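Local coordinates for type II secretion system protein H (PDB 4DQ9) that forms part of the tip complex of the type II secretion pseudopilus, which recognises and binds substrates bound for export from the periplasm, at residues 7-21 with 141-153. Numbering follows the deposited sequence. Where two conformers were deposited one is given.
Sequences KISAQSFYQRLLLLN and WRVTAQENGTLRL
K7, A10, Y14 and L17 line the side of the helix that packs, by apolar and CH-pi contacts, on the C-terminal β-hairpin of this pseudopilin fold, in which a long N-terminal helix lies against antiparallel β-sheets. Strand 141-145 runs almost along the helix, 12° between their directions, and strand 151-153 returns beside it. The hairpin closes through a type I turn, Q146 to G149, with N148 making an Asx turn.

At one end the indole of W141 lies under K7: CA of K7 sits 3.8 Å from the centroid of the five-membered ring, almost on its normal. With CG anti to the backbone N (chi1 -179°) and every later torsion extended, the lysine chain runs out over the same face, bringing its CD to 3.4 Å from W141 CZ2. A10 CB rests on W141 CB and on L153 CD1, touching both.

V143 is held from several directions. Its CB meets the F13 ring in plane, at the edge, 3.7 Å from CD2, while CG1 reaches L17 and CG2 touches Y14 CB. F13 continues past V143 to F126 and L128 on the next strand and to L42 and F44 of the other sheet, so this one ring spans the gap from the hairpin's sheet to the other sheet.

The Y14 ring is sandwiched, with L153 CB over one face as a CH-pi contact and L18 CG over the opposite one. L151 lies against both leucines of the helix: L17 CD2 meets its CG, and L18 CD2 touches its CD2 at 3.8 Å. Beside the Y14 hydroxyl a water accepts from L153 N at 2.8 Å; it lies 3.5 Å from Y14 OH, a weak bond.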
loop_
_atom_site.group_PDB
_atom_site.type_symbol
_atom_site.label_atom_id
_atom_site.label_comp_id
_atom_site.label_asym_id
_atom_site.label_seq_id
_atom_site.Cartn_x
_atom_site.Cartn_y
_atom_site.Cartn_z
ATOM N N LYS A 7 29.469 -1.649 -3.423
ATOM C CA LYS A 7 29.494 -2.326 -2.141
ATOM C C LYS A 7 28.895 -1.435 -1.013
ATOM O O LYS A 7 28.097 -1.830 -0.234
ATOM C CB LYS A 7 30.892 -2.709 -1.749
ATOM C CG LYS A 7 30.962 -3.444 -0.419
ATOM C CD LYS A 7 32.331 -4.066 -0.187
ATOM C CE LYS A 7 32.379 -4.608 1.242
ATOM N NZ LYS A 7 33.714 -5.183 1.513
ATOM N N ILE A 8 29.393 -0.225 -0.944
ATOM C CA ILE A 8 29.021 0.735 0.095
ATOM C C ILE A 8 27.527 0.986 -0.037
ATOM O O ILE A 8 26.810 1.110 1.038
ATOM C CB ILE A 8 29.813 2.045 -0.098
ATOM C CG1 ILE A 8 31.249 1.825 0.319
ATOM C CG2 ILE A 8 29.149 3.194 0.691
ATOM C CD1 ILE A 8 32.142 3.049 0.089
ATOM N N SER A 9 27.051 1.125 -1.287
ATOM C CA SER A 9 25.600 1.383 -1.525
ATOM C C SER A 9 24.771 0.170 -1.147
ATOM O O SER A 9 23.659 0.368 -0.532
ATOM C CB SER A 9 25.305 1.760 -2.950
ATOM O OG SER A 9 25.825 2.996 -3.244
ATOM N N ALA A 10 25.300 -1.019 -1.290
ATOM C CA ALA A 10 24.522 -2.221 -0.937
ATOM C C ALA A 10 24.501 -2.346 0.592
ATOM O O ALA A 10 23.448 -2.620 1.219
ATOM C CB ALA A 10 25.132 -3.490 -1.612
ATOM N N GLN A 11 25.604 -1.995 1.248
ATOM C CA GLN A 11 25.655 -2.028 2.747
ATOM C C GLN A 11 24.669 -1.015 3.291
ATOM O O GLN A 11 23.935 -1.286 4.271
ATOM C CB GLN A 11 27.058 -1.650 3.128
ATOM C CG GLN A 11 28.115 -2.657 2.867
ATOM C CD GLN A 11 29.523 -2.176 3.505
ATOM O OE1 GLN A 11 29.874 -0.990 3.496
ATOM N NE2 GLN A 11 30.309 -3.097 4.002
ATOM N N SER A 12 24.604 0.151 2.636
ATOM C CA SER A 12 23.702 1.239 3.107
ATOM C C SER A 12 22.278 0.711 3.001
ATOM O O SER A 12 21.483 0.878 3.994
ATOM C CB SER A 12 23.852 2.509 2.303
ATOM O OG SER A 12 22.718 3.386 2.362
ATOM N N PHE A 13 21.897 0.154 1.848
ATOM C CA PHE A 13 20.527 -0.392 1.759
ATOM C C PHE A 13 20.224 -1.475 2.803
ATOM O O PHE A 13 19.135 -1.493 3.407
ATOM C CB PHE A 13 20.167 -0.770 0.339
ATOM C CG PHE A 13 18.805 -1.405 0.233
ATOM C CD1 PHE A 13 17.717 -0.588 0.378
ATOM C CD2 PHE A 13 18.611 -2.724 0.025
ATOM C CE1 PHE A 13 16.410 -1.142 0.366
ATOM C CE2 PHE A 13 17.315 -3.263 -0.115
ATOM C CZ PHE A 13 16.243 -2.464 0.077
ATOM N N TYR A 14 21.155 -2.389 3.025
ATOM C CA TYR A 14 21.015 -3.470 3.976
ATOM C C TYR A 14 20.749 -2.894 5.339
ATOM O O TYR A 14 19.837 -3.359 6.009
ATOM C CB TYR A 14 22.237 -4.318 3.958
ATOM C CG TYR A 14 22.275 -5.433 4.912
ATOM C CD1 TYR A 14 21.477 -6.555 4.694
ATOM C CD2 TYR A 14 23.265 -5.466 5.908
ATOM C CE1 TYR A 14 21.550 -7.614 5.546
ATOM C CE2 TYR A 14 23.383 -6.546 6.720
ATOM C CZ TYR A 14 22.470 -7.599 6.545
ATOM O OH TYR A 14 22.508 -8.743 7.314
ATOM N N GLN A 15 21.523 -1.894 5.733
ATOM C CA GLN A 15 21.424 -1.306 7.074
ATOM C C GLN A 15 20.101 -0.637 7.233
ATOM O O GLN A 15 19.473 -0.763 8.317
ATOM C CB GLN A 15 22.494 -0.288 7.315
ATOM C CG GLN A 15 23.890 -0.917 7.294
ATOM C CD GLN A 15 25.036 0.170 7.412
ATOM O OE1 GLN A 15 24.873 1.343 7.054
ATOM N NE2 GLN A 15 26.198 -0.239 7.946
ATOM N N ARG A 16 19.601 -0.028 6.134
ATOM C CA ARG A 16 18.349 0.699 6.226
ATOM C C ARG A 16 17.173 -0.266 6.245
ATOM O O ARG A 16 16.210 -0.043 7.000
ATOM C CB ARG A 16 18.207 1.691 5.060
ATOM C CG ARG A 16 19.239 2.818 5.233
ATOM C CD ARG A 16 19.620 3.439 3.861
ATOM N NE ARG A 16 20.581 4.558 4.049
ATOM C CZ ARG A 16 20.175 5.721 4.492
ATOM N NH1 ARG A 16 18.906 5.895 4.729
ATOM N NH2 ARG A 16 21.011 6.762 4.647
ATOM N N LEU A 17 17.246 -1.346 5.469
ATOM C CA LEU A 17 16.180 -2.300 5.457
ATOM C C LEU A 17 16.102 -2.972 6.888
ATOM O O LEU A 17 14.991 -3.178 7.424
ATOM C CB LEU A 17 16.443 -3.296 4.412
ATOM C CG LEU A 17 15.424 -4.413 4.309
ATOM C CD1 LEU A 17 14.041 -3.870 3.938
ATOM C CD2 LEU A 17 15.943 -5.492 3.298
ATOM N N LEU A 18 17.242 -3.348 7.438
ATOM C CA LEU A 18 17.273 -4.020 8.738
ATOM C C LEU A 18 16.627 -3.094 9.723
ATOM O O LEU A 18 15.810 -3.505 10.583
ATOM C CB LEU A 18 18.695 -4.375 9.117
ATOM C CG LEU A 18 19.375 -5.612 8.586
ATOM C CD1 LEU A 18 20.673 -5.919 9.487
ATOM C CD2 LEU A 18 18.610 -6.802 8.581
ATOM N N LEU A 19 16.979 -1.801 9.666
ATOM C CA LEU A 19 16.477 -0.819 10.607
ATOM C C LEU A 19 14.963 -0.720 10.533
ATOM O O LEU A 19 14.235 -0.672 11.579
ATOM C CB LEU A 19 17.130 0.549 10.392
ATOM C CG LEU A 19 16.923 1.510 11.515
ATOM C CD1 LEU A 19 18.077 2.582 11.682
ATOM C CD2 LEU A 19 15.631 2.238 11.179
ATOM N N LEU A 20 14.419 -0.692 9.315
ATOM C CA LEU A 20 12.973 -0.521 9.144
ATOM C C LEU A 20 12.280 -1.801 9.632
ATOM O O LEU A 20 11.204 -1.655 10.230
ATOM C CB LEU A 20 12.550 -0.457 7.685
ATOM C CG LEU A 20 12.389 0.803 6.874
ATOM C CD1 LEU A 20 11.744 0.458 5.411
ATOM C CD2 LEU A 20 11.843 2.005 7.636
ATOM N N ASN A 21 12.831 -2.999 9.424
ATOM C CA ASN A 21 12.275 -4.276 9.874
ATOM C C ASN A 21 12.181 -4.260 11.405
ATOM O O ASN A 21 11.137 -4.520 12.005
ATOM C CB ASN A 21 13.080 -5.456 9.356
ATOM C CG ASN A 21 12.661 -6.742 9.929
ATOM O OD1 ASN A 21 11.477 -7.173 9.817
ATOM N ND2 ASN A 21 13.629 -7.455 10.494
ATOM N N TRP A 141 26.510 -7.042 -6.143
ATOM C CA TRP A 141 26.209 -6.773 -4.724
ATOM C C TRP A 141 24.684 -6.669 -4.708
ATOM O O TRP A 141 24.069 -5.980 -5.520
ATOM C CB TRP A 141 26.856 -5.449 -4.296
ATOM C CG TRP A 141 28.284 -5.633 -3.956
ATOM C CD1 TRP A 141 29.390 -5.288 -4.684
ATOM C CD2 TRP A 141 28.765 -6.183 -2.736
ATOM N NE1 TRP A 141 30.523 -5.640 -3.994
ATOM C CE2 TRP A 141 30.155 -6.221 -2.802
ATOM C CE3 TRP A 141 28.113 -6.716 -1.598
ATOM C CZ2 TRP A 141 30.909 -6.751 -1.769
ATOM C CZ3 TRP A 141 28.829 -7.257 -0.616
ATOM C CH2 TRP A 141 30.232 -7.280 -0.686
ATOM N N ARG A 142 24.109 -7.317 -3.723
ATOM C CA ARG A 142 22.645 -7.442 -3.659
ATOM C C ARG A 142 22.193 -7.646 -2.233
ATOM O O ARG A 142 22.928 -8.104 -1.369
ATOM C CB ARG A 142 22.134 -8.544 -4.562
ATOM C CG ARG A 142 22.559 -9.849 -4.277
ATOM C CD ARG A 142 22.353 -10.799 -5.508
ATOM N NE ARG A 142 22.789 -12.158 -5.148
ATOM C CZ ARG A 142 24.054 -12.592 -5.167
ATOM N NH1 ARG A 142 25.041 -11.825 -5.567
ATOM N NH2 ARG A 142 24.346 -13.860 -4.826
ATOM N N VAL A 143 20.969 -7.195 -2.005
ATOM C CA VAL A 143 20.294 -7.467 -0.774
ATOM C C VAL A 143 19.032 -8.243 -1.132
ATOM O O VAL A 143 18.318 -7.842 -2.074
ATOM C CB VAL A 143 19.912 -6.173 -0.067
ATOM C CG1 VAL A 143 19.074 -6.518 1.137
ATOM C CG2 VAL A 143 21.185 -5.425 0.419
ATOM N N THR A 144 18.749 -9.327 -0.412
ATOM C CA THR A 144 17.610 -10.170 -0.695
ATOM C C THR A 144 16.809 -10.370 0.579
ATOM O O THR A 144 17.396 -10.591 1.657
ATOM C CB THR A 144 17.997 -11.550 -1.193
ATOM O OG1 THR A 144 18.735 -12.221 -0.147
ATOM C CG2 THR A 144 18.845 -11.466 -2.380
ATOM N N ALA A 145 15.500 -10.433 0.448
ATOM C CA ALA A 145 14.657 -10.936 1.524
ATOM C C ALA A 145 13.973 -12.190 1.080
ATOM O O ALA A 145 13.469 -12.226 0.031
ATOM C CB ALA A 145 13.577 -9.909 1.888
ATOM N N GLN A 146 13.565 -12.918 2.122
ATOM C CA GLN A 146 12.368 -13.747 2.027
ATOM C C GLN A 146 11.176 -13.333 3.008
ATOM O O GLN A 146 11.304 -12.426 3.842
ATOM C CB GLN A 146 12.728 -15.220 1.999
ATOM C CG GLN A 146 12.475 -15.955 0.609
ATOM C CD GLN A 146 11.049 -16.614 0.478
ATOM O OE1 GLN A 146 10.016 -16.034 0.872
ATOM N NE2 GLN A 146 11.013 -17.834 -0.083
ATOM N N GLU A 147 10.046 -13.984 2.846
ATOM C CA GLU A 147 8.787 -13.525 3.460
ATOM C C GLU A 147 8.890 -13.447 4.970
ATOM O O GLU A 147 8.230 -12.614 5.562
ATOM C CB GLU A 147 7.615 -14.405 3.062
ATOM C CG GLU A 147 6.215 -13.846 3.454
ATOM C CD GLU A 147 5.127 -14.913 3.320
ATOM O OE1 GLU A 147 4.155 -14.967 4.115
ATOM O OE2 GLU A 147 5.275 -15.744 2.419
ATOM N N ASN A 148 9.687 -14.339 5.586
ATOM C CA ASN A 148 9.744 -14.393 7.033
ATOM C C ASN A 148 10.624 -13.328 7.666
ATOM O O ASN A 148 10.803 -13.349 8.892
ATOM C CB ASN A 148 10.204 -15.772 7.514
ATOM C CG ASN A 148 11.682 -16.040 7.264
ATOM O OD1 ASN A 148 12.435 -15.190 6.705
ATOM N ND2 ASN A 148 12.131 -17.223 7.702
ATOM N N GLY A 149 11.157 -12.418 6.834
ATOM C CA GLY A 149 11.954 -11.280 7.293
ATOM C C GLY A 149 13.449 -11.565 7.296
ATOM O O GLY A 149 14.250 -10.725 7.720
ATOM N N THR A 150 13.844 -12.765 6.882
ATOM C CA THR A 150 15.272 -13.090 6.781
ATOM C C THR A 150 15.877 -12.441 5.554
ATOM O O THR A 150 15.364 -12.464 4.480
ATOM C CB THR A 150 15.564 -14.594 6.708
ATOM O OG1 THR A 150 15.259 -15.179 7.985
ATOM C CG2 THR A 150 17.068 -14.820 6.425
ATOM N N LEU A 151 17.024 -11.884 5.769
ATOM C CA LEU A 151 17.496 -10.793 4.940
ATOM C C LEU A 151 18.968 -11.071 4.794
ATOM O O LEU A 151 19.585 -11.427 5.825
ATOM C CB LEU A 151 17.291 -9.471 5.675
ATOM C CG LEU A 151 15.890 -8.778 5.647
ATOM C CD1 LEU A 151 14.725 -9.611 4.991
ATOM C CD2 LEU A 151 15.529 -8.271 7.007
ATOM N N ARG A 152 19.531 -10.889 3.610
ATOM C CA ARG A 152 20.944 -11.253 3.326
ATOM C C ARG A 152 21.581 -10.156 2.498
ATOM O O ARG A 152 20.928 -9.605 1.615
ATOM C CB ARG A 152 21.032 -12.528 2.487
ATOM C CG ARG A 152 20.787 -13.807 3.182
ATOM C CD ARG A 152 22.104 -14.471 3.548
ATOM N NE ARG A 152 22.601 -15.432 2.580
ATOM C CZ ARG A 152 23.734 -16.100 2.751
ATOM N NH1 ARG A 152 24.447 -15.871 3.847
ATOM N NH2 ARG A 152 24.156 -16.986 1.854
ATOM N N LEU A 153 22.847 -9.885 2.734
ATOM C CA LEU A 153 23.662 -9.043 1.898
ATOM C C LEU A 153 24.618 -10.016 1.171
ATOM O O LEU A 153 25.295 -10.808 1.843
ATOM C CB LEU A 153 24.484 -8.135 2.752
ATOM C CG LEU A 153 25.520 -7.303 1.996
ATOM C CD1 LEU A 153 24.959 -6.292 1.023
ATOM C CD2 LEU A 153 26.232 -6.632 3.103
HETATM O O HOH W 1 23.762 -11.143 5.106
#